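Local coordinates for aldehyde dehydrogenase (Listeria monocytogenes, PDB 3K9D), which probably oxidises aldehydes, or a related oxo group, with NAD or NADP as electron acceptor, at the interface of chains A and B. Sequence-based numbering; all coordinates share one arbitrary frame. Chains: chain A/B, Aldehyde dehydrogenase.

The interface of chains A and B. Residues chain A 396-398, 412-414; chain B 102, 444-447.
A:Leu414 meets B:Arg444 and B:Ala446 because its CG stands anti to its own carbonyl carbon (chi1 -67°), which carries the branch towards the strand of the partner chain. From there methyl CD2 of A:Leu414 lies 3.5 Å from CB of B:Arg444, the two side chains crossing obliquely, while CG packs on the B:Ala446 methyl. A:Thr412 comes to that same methyl, its CB 3.8 Å from B:Ala446 CB; its chi1 of 59° sets CG2 anti to the carbonyl carbon, beside the backbone N, and turns that methyl towards B:Thr447 O, at 3.6 Å. One small side chain thus receives two neighbours from a loop, an example of how edge-to-edge strand pairing is reinforced by apolar packing.

The pairing itself is parallel and made by backbone. A:Leu397 N donates to B:Arg444 O at 2.9 Å, nearly straight (165° at H), and B:Ala446 N returns a more bent bond to A:Leu397 O at 3.0 Å, so both polar backbone groups of A:Leu397 are engaged by the partner strand. Beside this pair, A:Leu397 CB rests against B:Ile445 CG1 at 3.8 Å. Further along, a water links the chains, bound to A:Asn413 N at 2.8 Å and to B:Thr447 O at 2.7 Å, and methyl CG2 of B:Val102 lies loosely against the A:Asn413 backbone.

In the fold, strand 440-447 of chain B, near its C-terminus, joins strand 396-399 of chain A and extends its sheet across the two-fold interface, with the loop at 412-414 packed alongside; the symmetry repeats the exchange with the chains swapped, an arrangement known from aldehyde dehydrogenase dimers, which suggests that this pair is the natural one.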
ATOM      1  N   ARG A 396       4.179 -14.155   8.169  1.00 24.22           N
ATOM      2  CA  ARG A 396       3.326 -15.134   8.831  1.00 28.16           C
ATOM      3  C   ARG A 396       4.207 -16.210   9.448  1.00 22.16           C
ATOM      4  O   ARG A 396       4.963 -16.879   8.760  1.00 16.77           O
ATOM      5  CB  ARG A 396       2.245 -15.707   7.876  1.00 21.92           C
ATOM      6  CG  ARG A 396       2.779 -16.295   6.575  1.00 29.97           C
ATOM      7  CD  ARG A 396       1.747 -16.433   5.455  1.00 25.85           C
ATOM      8  NE  ARG A 396       1.046 -15.194   5.135  1.00 22.47           N
ATOM      9  CZ  ARG A 396       1.557 -14.120   4.523  1.00 30.05           C
ATOM     10  NH1 ARG A 396       2.818 -14.071   4.136  1.00 19.32           N
ATOM     11  NH2 ARG A 396       0.775 -13.068   4.298  1.00 18.15           N
ATOM     12  N   LEU A 397       4.131 -16.349  10.764  1.00 20.57           N
ATOM     13  CA  LEU A 397       4.881 -17.396  11.442  1.00 22.18           C
ATOM     14  C   LEU A 397       3.936 -18.425  12.041  1.00 18.92           C
ATOM     15  O   LEU A 397       3.140 -18.142  12.926  1.00 16.76           O
ATOM     16  CB  LEU A 397       5.815 -16.821  12.501  1.00 21.61           C
ATOM     17  CG  LEU A 397       7.119 -17.582  12.753  1.00 25.02           C
ATOM     18  CD1 LEU A 397       8.100 -16.637  13.392  1.00 27.47           C
ATOM     19  CD2 LEU A 397       6.923 -18.790  13.628  1.00 20.79           C
ATOM     20  N   LEU A 398       4.045 -19.646  11.551  1.00 16.72           N
ATOM     21  CA  LEU A 398       3.069 -20.662  11.901  1.00 19.38           C
ATOM     22  C   LEU A 398       3.549 -21.554  13.033  1.00 21.53           C
ATOM     23  O   LEU A 398       4.686 -21.999  13.034  1.00 17.36           O
ATOM     24  CB  LEU A 398       2.688 -21.455  10.662  1.00 14.23           C
ATOM     25  CG  LEU A 398       2.285 -20.535   9.512  1.00 18.87           C
ATOM     26  CD1 LEU A 398       2.112 -21.354   8.279  1.00 18.67           C
ATOM     27  CD2 LEU A 398       1.026 -19.701   9.818  1.00 18.55           C
ATOM     28  N   THR A 412      -5.358 -22.192  10.503  1.00 20.93           N
ATOM     29  CA  THR A 412      -5.149 -21.134  11.514  1.00 22.07           C
ATOM     30  C   THR A 412      -6.247 -20.069  11.502  1.00 23.62           C
ATOM     31  O   THR A 412      -7.076 -20.014  10.594  1.00 20.65           O
ATOM     32  CB  THR A 412      -3.787 -20.412  11.357  1.00 25.44           C
ATOM     33  OG1 THR A 412      -3.678 -19.813  10.051  1.00 15.08           O
ATOM     34  CG2 THR A 412      -2.619 -21.354  11.626  1.00 16.45           C
ATOM     35  N   ASN A 413      -6.293 -19.229  12.501  1.00 24.69           N
ATOM     36  CA  ASN A 413      -7.142 -18.082  12.464  1.00 22.61           C
ATOM     37  C   ASN A 413      -6.626 -16.830  11.740  1.00 23.66           C
ATOM     38  O   ASN A 413      -7.138 -15.780  11.927  1.00 24.21           O
ATOM     39  CB  ASN A 413      -7.713 -17.763  13.834  1.00 18.84           C
ATOM     40  CG  ASN A 413      -8.683 -18.825  14.348  1.00 25.89           C
ATOM     41  OD1 ASN A 413      -9.467 -19.356  13.635  1.00 21.09           O
ATOM     42  ND2 ASN A 413      -8.578 -19.130  15.602  1.00 31.69           N
ATOM     43  N   LEU A 414      -5.619 -16.972  10.908  1.00 27.08           N
ATOM     44  CA  LEU A 414      -5.196 -15.892  10.008  1.00 20.85           C
ATOM     45  C   LEU A 414      -6.316 -15.581   9.019  1.00 30.72           C
ATOM     46  O   LEU A 414      -7.238 -16.391   8.826  1.00 22.30           O
ATOM     47  CB  LEU A 414      -3.930 -16.269   9.237  1.00 21.65           C
ATOM     48  CG  LEU A 414      -2.589 -16.441   9.953  1.00 19.62           C
ATOM     49  CD1 LEU A 414      -1.497 -16.750   8.946  1.00 19.05           C
ATOM     50  CD2 LEU A 414      -2.209 -15.196  10.780  1.00 19.49           C
TER
ATOM     51  N   VAL B 102      -3.528 -15.825  17.725  1.00 14.83           N
ATOM     52  CA  VAL B 102      -2.758 -15.039  16.776  1.00 12.57           C
ATOM     53  C   VAL B 102      -2.073 -13.918  17.559  1.00 19.36           C
ATOM     54  O   VAL B 102      -2.731 -13.167  18.297  1.00 15.71           O
ATOM     55  CB  VAL B 102      -3.673 -14.451  15.679  1.00 11.30           C
ATOM     56  CG1 VAL B 102      -2.955 -13.395  14.853  1.00 24.94           C
ATOM     57  CG2 VAL B 102      -4.202 -15.560  14.765  1.00 14.93           C
ATOM     58  N   ARG B 444       2.089 -11.714  11.689  1.00 15.46           N
ATOM     59  CA  ARG B 444       1.154 -12.465  12.529  1.00 16.63           C
ATOM     60  C   ARG B 444       1.637 -13.872  12.827  1.00 13.38           C
ATOM     61  O   ARG B 444       2.092 -14.589  11.941  1.00 13.31           O
ATOM     62  CB  ARG B 444      -0.249 -12.478  11.922  1.00 13.77           C
ATOM     63  CG  ARG B 444      -0.908 -11.126  11.872  1.00 19.00           C
ATOM     64  CD  ARG B 444      -1.748 -11.012  10.613  1.00 22.69           C
ATOM     65  NE  ARG B 444      -2.355  -9.691  10.425  1.00 19.88           N
ATOM     66  CZ  ARG B 444      -1.953  -8.763   9.556  1.00 16.06           C
ATOM     67  NH1 ARG B 444      -0.901  -8.952   8.766  1.00 12.65           N
ATOM     68  NH2 ARG B 444      -2.621  -7.616   9.478  1.00 16.56           N
ATOM     69  N   ILE B 445       1.535 -14.257  14.093  1.00 24.20           N
ATOM     70  CA  ILE B 445       2.065 -15.539  14.550  1.00 14.27           C
ATOM     71  C   ILE B 445       0.883 -16.369  15.031  1.00 19.58           C
ATOM     72  O   ILE B 445       0.304 -16.099  16.091  1.00 15.50           O
ATOM     73  CB  ILE B 445       3.170 -15.362  15.626  1.00 10.93           C
ATOM     74  CG1 ILE B 445       4.323 -14.506  15.093  1.00 11.90           C
ATOM     75  CG2 ILE B 445       3.753 -16.700  16.055  1.00 11.90           C
ATOM     76  CD1 ILE B 445       4.269 -13.026  15.495  1.00 13.07           C
ATOM     77  N   ALA B 446       0.504 -17.353  14.214  1.00 17.52           N
ATOM     78  CA  ALA B 446      -0.732 -18.107  14.436  1.00 11.97           C
ATOM     79  C   ALA B 446      -0.490 -19.565  14.768  1.00 12.13           C
ATOM     80  O   ALA B 446       0.357 -20.209  14.147  1.00 12.09           O
ATOM     81  CB  ALA B 446      -1.637 -17.982  13.246  1.00  9.91           C
ATOM     82  N   THR B 447      -1.236 -20.069  15.758  1.00  7.98           N
ATOM     83  CA  THR B 447      -1.161 -21.466  16.183  1.00 10.08           C
ATOM     84  C   THR B 447      -2.238 -22.254  15.433  1.00  5.01           C
ATOM     85  O   THR B 447      -3.300 -21.706  15.104  1.00 12.34           O
ATOM     86  CB  THR B 447      -1.309 -21.616  17.740  1.00 11.22           C
ATOM     87  OG1 THR B 447      -0.325 -20.804  18.397  1.00 15.07           O
ATOM     88  CG2 THR B 447      -1.107 -23.058  18.211  1.00 12.02           C
TER
HETATM   89  O   HOH W   1      -4.768 -19.408  14.793  1.00  4.74           O